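Local coordinates for protein aminopeptidase YwaD (Bacillus subtilis, PDB 6HC6) that removes single residues from the N-terminus of peptides as a secreted dizinc aminopeptidase of the M28 family, at residues V245-H250 / S268-M273; N319-M324 / S383-W388. One frame throughout, in Å; residues are numbered along the deposited sequence.

Interaction 1 of 2, residues V245-H250 / S268-M273. With ZN (zinc ion), chain D.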
loop_
_atom_site.group_PDB
_atom_site.type_symbol
_atom_site.label_atom_id
_atom_site.label_comp_id
_atom_site.label_asym_id
_atom_site.label_seq_id
_atom_site.Cartn_x
_atom_site.Cartn_y
_atom_site.Cartn_z
ATOM N N VAL A 245 18.841 -10.580 -5.004
ATOM C CA VAL A 245 18.572 -9.288 -4.378
ATOM C C VAL A 245 17.287 -8.747 -4.990
ATOM O O VAL A 245 17.134 -8.762 -6.219
ATOM C CB VAL A 245 19.751 -8.319 -4.599
ATOM C CG1 VAL A 245 19.402 -6.878 -4.173
ATOM C CG2 VAL A 245 21.003 -8.833 -3.892
ATOM N N TYR A 246 16.343 -8.333 -4.148
ATOM C CA TYR A 246 15.053 -7.840 -4.603
ATOM C C TYR A 246 14.965 -6.333 -4.378
ATOM O O TYR A 246 15.214 -5.861 -3.268
ATOM C CB TYR A 246 13.907 -8.536 -3.856
ATOM C CG TYR A 246 13.929 -10.057 -3.911
ATOM C CD1 TYR A 246 13.184 -10.749 -4.862
ATOM C CD2 TYR A 246 14.649 -10.792 -2.980
ATOM C CE1 TYR A 246 13.173 -12.113 -4.900
ATOM C CE2 TYR A 246 14.636 -12.168 -3.006
ATOM C CZ TYR A 246 13.900 -12.823 -3.974
ATOM O OH TYR A 246 13.882 -14.191 -4.031
ATOM N N VAL A 247 14.610 -5.585 -5.420
ATOM C CA VAL A 247 14.347 -4.149 -5.314
ATOM C C VAL A 247 12.900 -3.946 -5.730
ATOM O O VAL A 247 12.530 -4.286 -6.865
ATOM C CB VAL A 247 15.294 -3.313 -6.192
ATOM C CG1 VAL A 247 15.043 -1.814 -5.946
ATOM C CG2 VAL A 247 16.738 -3.669 -5.901
ATOM N N THR A 248 12.065 -3.460 -4.804
ATOM C CA THR A 248 10.627 -3.617 -4.973
ATOM C C THR A 248 9.873 -2.356 -4.572
ATOM O O THR A 248 10.334 -1.538 -3.767
ATOM C CB THR A 248 10.080 -4.819 -4.186
ATOM O OG1 THR A 248 10.178 -4.575 -2.778
ATOM C CG2 THR A 248 10.840 -6.118 -4.529
ATOM N N ALA A 249 8.681 -2.225 -5.146
ATOM C CA ALA A 249 7.809 -1.082 -4.884
ATOM C C ALA A 249 6.414 -1.429 -5.380
ATOM O O ALA A 249 6.285 -2.052 -6.427
ATOM C CB ALA A 249 8.328 0.161 -5.613
ATOM N N HIS A 250 5.381 -1.028 -4.646
ATOM C CA HIS A 250 4.022 -1.285 -5.115
ATOM C C HIS A 250 3.545 -0.147 -6.005
ATOM O O HIS A 250 3.856 1.020 -5.768
ATOM C CB HIS A 250 3.060 -1.531 -3.946
ATOM C CG HIS A 250 2.664 -0.309 -3.160
ATOM N ND1 HIS A 250 1.541 0.436 -3.457
ATOM C CD2 HIS A 250 3.163 0.217 -2.015
ATOM C CE1 HIS A 250 1.406 1.416 -2.579
ATOM N NE2 HIS A 250 2.359 1.288 -1.667
ATOM N N SER A 268 8.816 4.654 -9.191
ATOM C CA SER A 268 9.660 5.434 -10.086
ATOM C C SER A 268 11.129 5.349 -9.688
ATOM O O SER A 268 12.008 5.287 -10.554
ATOM C CB SER A 268 9.176 6.887 -10.098
ATOM O OG SER A 268 9.556 7.561 -8.907
ATOM N N VAL A 269 11.423 5.353 -8.382
ATOM C CA VAL A 269 12.813 5.247 -7.940
ATOM C C VAL A 269 13.353 3.848 -8.219
ATOM O O VAL A 269 14.521 3.670 -8.591
ATOM C CB VAL A 269 12.913 5.603 -6.449
ATOM C CG1 VAL A 269 14.319 5.358 -5.933
ATOM C CG2 VAL A 269 12.495 7.062 -6.222
ATOM N N MET A 270 12.517 2.835 -8.026
ATOM C CA MET A 270 12.914 1.479 -8.382
ATOM C C MET A 270 13.291 1.391 -9.861
ATOM O O MET A 270 14.311 0.786 -10.217
ATOM C CB MET A 270 11.775 0.518 -8.040
ATOM C CG MET A 270 12.054 -0.944 -8.419
ATOM S SD MET A 270 11.497 -1.314 -10.093
ATOM C CE MET A 270 9.707 -1.339 -9.879
ATOM N N LEU A 271 12.490 1.994 -10.741
ATOM C CA LEU A 271 12.773 1.883 -12.174
ATOM C C LEU A 271 14.028 2.654 -12.551
ATOM O O LEU A 271 14.824 2.193 -13.378
ATOM C CB LEU A 271 11.572 2.374 -12.985
ATOM C CG LEU A 271 10.404 1.407 -12.960
ATOM C CD1 LEU A 271 9.156 2.062 -13.552
ATOM C CD2 LEU A 271 10.766 0.130 -13.744
ATOM N N GLU A 272 14.229 3.832 -11.959
ATOM C CA GLU A 272 15.443 4.578 -12.265
ATOM C C GLU A 272 16.672 3.884 -11.697
ATOM O O GLU A 272 17.745 3.912 -12.314
ATOM C CB GLU A 272 15.334 6.010 -11.737
ATOM C CG GLU A 272 16.612 6.820 -11.862
ATOM C CD GLU A 272 17.014 7.122 -13.305
ATOM O OE1 GLU A 272 16.308 6.712 -14.256
ATOM O OE2 GLU A 272 18.055 7.769 -13.484
ATOM N N MET A 273 16.542 3.231 -10.540
ATOM C CA MET A 273 17.678 2.457 -10.050
ATOM C C MET A 273 18.005 1.319 -11.006
ATOM O O MET A 273 19.181 1.033 -11.265
ATOM C CB MET A 273 17.404 1.913 -8.649
ATOM C CG MET A 273 18.629 1.242 -8.029
ATOM S SD MET A 273 18.180 0.219 -6.612
ATOM C CE MET A 273 16.984 1.321 -5.789
HETATM ZN ZN ZN D . 2.615 2.443 0.143
HETATM O O HOH W 1 2.593 2.978 2.067
HETATM O O HOH W 2 0.794 1.702 0.783
#
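V247 and A249 of strand 245-250 face helix 268-273, whose axis passes 7.9 Å from that of the strand. The two run roughly antiparallel, with 148° between their directions, as in a beta-alpha-beta crossover. Here the crossover is strand 244-250, helix 260-277 and strand 285-291. The closest backbone pair is T248 and M270, with 6.5 Å between their CA atoms.

The contact is apolar and buried. V247 and M273 meet tip to tip: CG1 of V247 lies 3.7 Å from CE of M273. A bend at chi3 (-43°) places CE of M273 against this methyl. CG of M270 lies 4.0 Å from V247 CG1 and 3.7 Å from the V247 carbonyl O. Further along the strand, CB of A249 rests on CB of M270 at 4.2 Å. Helix 412-430 touches M273 as well, through V422, T423 and V426.

T248 points away from the helix. Its OG1 hydrogen-bonds to N321 OD1 and N319 ND2 on the next strand. H250 ends the strand and also points away from the helix. NE2 of H250 binds a zinc ion at 2.2 Å, and its ND1 is hydrogen-bonded to D252 OD1, which would fix the rotation of the ring.

Interaction 2 of 2, residues N319-M324 / S383-W388. With ZN (zinc ion), chain D.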
loop_
_atom_site.group_PDB
_atom_site.type_symbol
_atom_site.label_atom_id
_atom_site.label_comp_id
_atom_site.label_asym_id
_atom_site.label_seq_id
_atom_site.Cartn_x
_atom_site.Cartn_y
_atom_site.Cartn_z
ATOM N N ASN A 319 15.973 -7.779 0.443
ATOM C CA ASN A 319 14.902 -7.050 -0.232
ATOM C C ASN A 319 14.972 -5.586 0.188
ATOM O O ASN A 319 14.848 -5.277 1.376
ATOM C CB ASN A 319 13.523 -7.635 0.122
ATOM C CG ASN A 319 12.384 -6.681 -0.197
ATOM O OD1 ASN A 319 11.548 -6.385 0.657
ATOM N ND2 ASN A 319 12.355 -6.187 -1.431
ATOM N N PHE A 320 15.179 -4.691 -0.780
ATOM C CA PHE A 320 15.066 -3.247 -0.569
ATOM C C PHE A 320 13.708 -2.814 -1.103
ATOM O O PHE A 320 13.501 -2.805 -2.321
ATOM C CB PHE A 320 16.158 -2.483 -1.322
ATOM C CG PHE A 320 17.546 -2.789 -0.887
ATOM C CD1 PHE A 320 18.182 -3.941 -1.318
ATOM C CD2 PHE A 320 18.237 -1.897 -0.065
ATOM C CE1 PHE A 320 19.488 -4.224 -0.928
ATOM C CE2 PHE A 320 19.544 -2.173 0.322
ATOM C CZ PHE A 320 20.160 -3.332 -0.101
ATOM N N ASN A 321 12.782 -2.460 -0.212
ATOM C CA ASN A 321 11.449 -2.046 -0.631
ATOM C C ASN A 321 11.338 -0.530 -0.521
ATOM O O ASN A 321 11.728 0.051 0.495
ATOM C CB ASN A 321 10.364 -2.727 0.212
ATOM C CG ASN A 321 8.956 -2.410 -0.289
ATOM O OD1 ASN A 321 8.544 -2.875 -1.350
ATOM N ND2 ASN A 321 8.223 -1.619 0.468
ATOM N N LEU A 322 10.818 0.108 -1.574
ATOM C CA LEU A 322 10.682 1.562 -1.651
ATOM C C LEU A 322 9.205 1.934 -1.620
ATOM O O LEU A 322 8.462 1.578 -2.535
ATOM C CB LEU A 322 11.323 2.079 -2.939
ATOM C CG LEU A 322 12.723 1.492 -3.158
ATOM C CD1 LEU A 322 13.256 1.825 -4.535
ATOM C CD2 LEU A 322 13.634 2.034 -2.089
ATOM N N ASP A 323 8.777 2.661 -0.589
ATOM C CA ASP A 323 7.358 3.011 -0.471
ATOM C C ASP A 323 7.270 4.366 0.218
ATOM O O ASP A 323 7.474 4.450 1.431
ATOM C CB ASP A 323 6.590 1.927 0.304
ATOM C CG ASP A 323 5.069 2.098 0.261
ATOM O OD1 ASP A 323 4.574 3.117 -0.223
ATOM O OD2 ASP A 323 4.338 1.184 0.721
ATOM N N MET A 324 6.977 5.385 -0.561
ATOM C CA MET A 324 6.816 6.769 -0.127
ATOM C C MET A 324 8.162 7.453 0.037
ATOM O O MET A 324 8.549 7.769 1.099
ATOM C CB MET A 324 5.918 6.873 1.108
ATOM C CG MET A 324 4.467 6.635 0.802
ATOM S SD MET A 324 3.317 6.506 2.169
ATOM C CE MET A 324 3.461 8.141 2.859
ATOM N N SER A 383 14.912 -7.784 4.954
ATOM C CA SER A 383 14.160 -6.830 4.152
ATOM C C SER A 383 13.933 -5.564 4.956
ATOM O O SER A 383 13.962 -5.578 6.187
ATOM C CB SER A 383 12.798 -7.377 3.723
ATOM O OG SER A 383 11.933 -7.481 4.841
ATOM N N ALA A 384 13.670 -4.484 4.254
ATOM C CA ALA A 384 13.306 -3.237 4.871
ATOM C C ALA A 384 12.542 -2.368 3.889
ATOM O O ALA A 384 12.615 -2.543 2.735
ATOM C CB ALA A 384 14.499 -2.484 5.343
ATOM N N ASN A 385 11.842 -1.404 4.445
ATOM C CA ASN A 385 11.083 -0.440 3.686
ATOM C C ASN A 385 11.641 0.972 3.889
ATOM O O ASN A 385 11.801 1.339 4.970
ATOM C CB ASN A 385 9.633 -0.477 4.117
ATOM C CG ASN A 385 8.784 0.472 3.345
ATOM O OD1 ASN A 385 8.944 0.642 2.202
ATOM N ND2 ASN A 385 7.884 1.095 4.031
ATOM N N PHE A 386 11.923 1.695 2.826
ATOM C CA PHE A 386 12.448 3.028 2.867
ATOM C C PHE A 386 11.303 4.045 2.688
ATOM O O PHE A 386 10.581 3.959 1.763
ATOM C CB PHE A 386 13.499 3.237 1.794
ATOM C CG PHE A 386 14.720 2.380 1.944
ATOM C CD1 PHE A 386 14.702 1.083 1.564
ATOM C CD2 PHE A 386 15.872 2.873 2.461
ATOM C CE1 PHE A 386 15.798 0.282 1.697
ATOM C CE2 PHE A 386 16.975 2.090 2.602
ATOM C CZ PHE A 386 16.949 0.801 2.207
ATOM N N ILE A 387 11.258 5.044 3.553
ATOM C CA ILE A 387 10.158 6.013 3.535
ATOM C C ILE A 387 10.608 7.279 4.266
ATOM O O ILE A 387 11.320 7.206 5.275
ATOM C CB ILE A 387 8.886 5.390 4.161
ATOM C CG1 ILE A 387 7.744 6.404 4.262
ATOM C CG2 ILE A 387 9.199 4.802 5.521
ATOM C CD1 ILE A 387 6.424 5.761 4.679
ATOM N N TRP A 388 10.210 8.447 3.746
ATOM C CA TRP A 388 10.515 9.692 4.445
ATOM C C TRP A 388 9.543 9.892 5.596
ATOM O O TRP A 388 8.370 9.512 5.518
ATOM C CB TRP A 388 10.431 10.919 3.529
ATOM C CG TRP A 388 11.443 10.997 2.441
ATOM C CD1 TRP A 388 11.238 10.726 1.106
ATOM C CD2 TRP A 388 12.809 11.395 2.565
ATOM N NE1 TRP A 388 12.411 10.922 0.400
ATOM C CE2 TRP A 388 13.386 11.333 1.275
ATOM C CE3 TRP A 388 13.605 11.794 3.642
ATOM C CZ2 TRP A 388 14.722 11.660 1.040
ATOM C CZ3 TRP A 388 14.934 12.120 3.405
ATOM C CH2 TRP A 388 15.476 12.048 2.117
HETATM ZN ZN ZN D . 2.615 2.443 0.143
HETATM O O HOH W 1 2.593 2.978 2.067
HETATM O O HOH W 2 0.794 1.702 0.783
#
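N321 and N385 are paired on adjacent parallel strands, and their side chains cross on one face of the sheet. Their amide planes are 44° apart. ND2 of N321 donates to OD1 of N385 at 2.9 Å, with an N-H...O angle of 137°. The donor sits well above the carbonyl plane of N385. OD1 of N321 has a different partner, OG1 of T248. OD1 of N385 also lies 3.3 Å from CB of D323, so this amide packs against the base of a zinc ligand. An alanine in place of N385 would probably leave ND2 of N321 without this acceptor and open a gap beside CB of D323.

The other face of the sheet carries F320, L322 and F386. The two phenylalanines lie side by side and point the same way. CE1 of F386 reaches the edge of the F320 ring, 3.7 Å from CD2 of F320. The F386 ring has the N321 carbonyl O at its own edge, in plane, and CD2 of L322 3.9 Å from its CD1. V347 and S351 of helix 346-358 touch F386 too.

A parallel backbone ladder joins the strands: A384 N to N319 O, N321 N to A384 O, F386 N to N321 O. The segment axes are 26° apart. The pairing goes on past the strand end at L322: D323 N donates to F386 O, and W388 N to M324 O. Beside this last bond, M324 and I387 lie side by side, with CB of M324 3.7 Å from CG1 of I387.

The carboxylate of D323 grips the zinc ion with both oxygens, OD1 at 2.1 Å and OD2 at 2.2 Å. S371 OG hydrogen-bonds to OD2. A metal ligand just beyond the C-terminal end of a parallel strand is characteristic of the dizinc site of M28 aminopeptidases.

How the interactions relate
Interaction 1 closes before interaction 2 opens along the chain, and their centres are 9 Å apart. Both belong to the M28 peptidase domain and its central mixed sheet. Strands 244-250 and 316-322 are neighbours there, and strand 382-389 follows on the far side of 316-322. Interaction 1 sets helix 260-277 on the sheet; interaction 2 joins two strands within it. The Y246 carbonyl O and F320 N probably hydrogen-bond, at 2.7 Å. Both contacts reach one zinc ion, through H250 and D323, and share its two waters. D262, at the start of helix 260-277, completes the protein ligands and bridges to the second zinc ion.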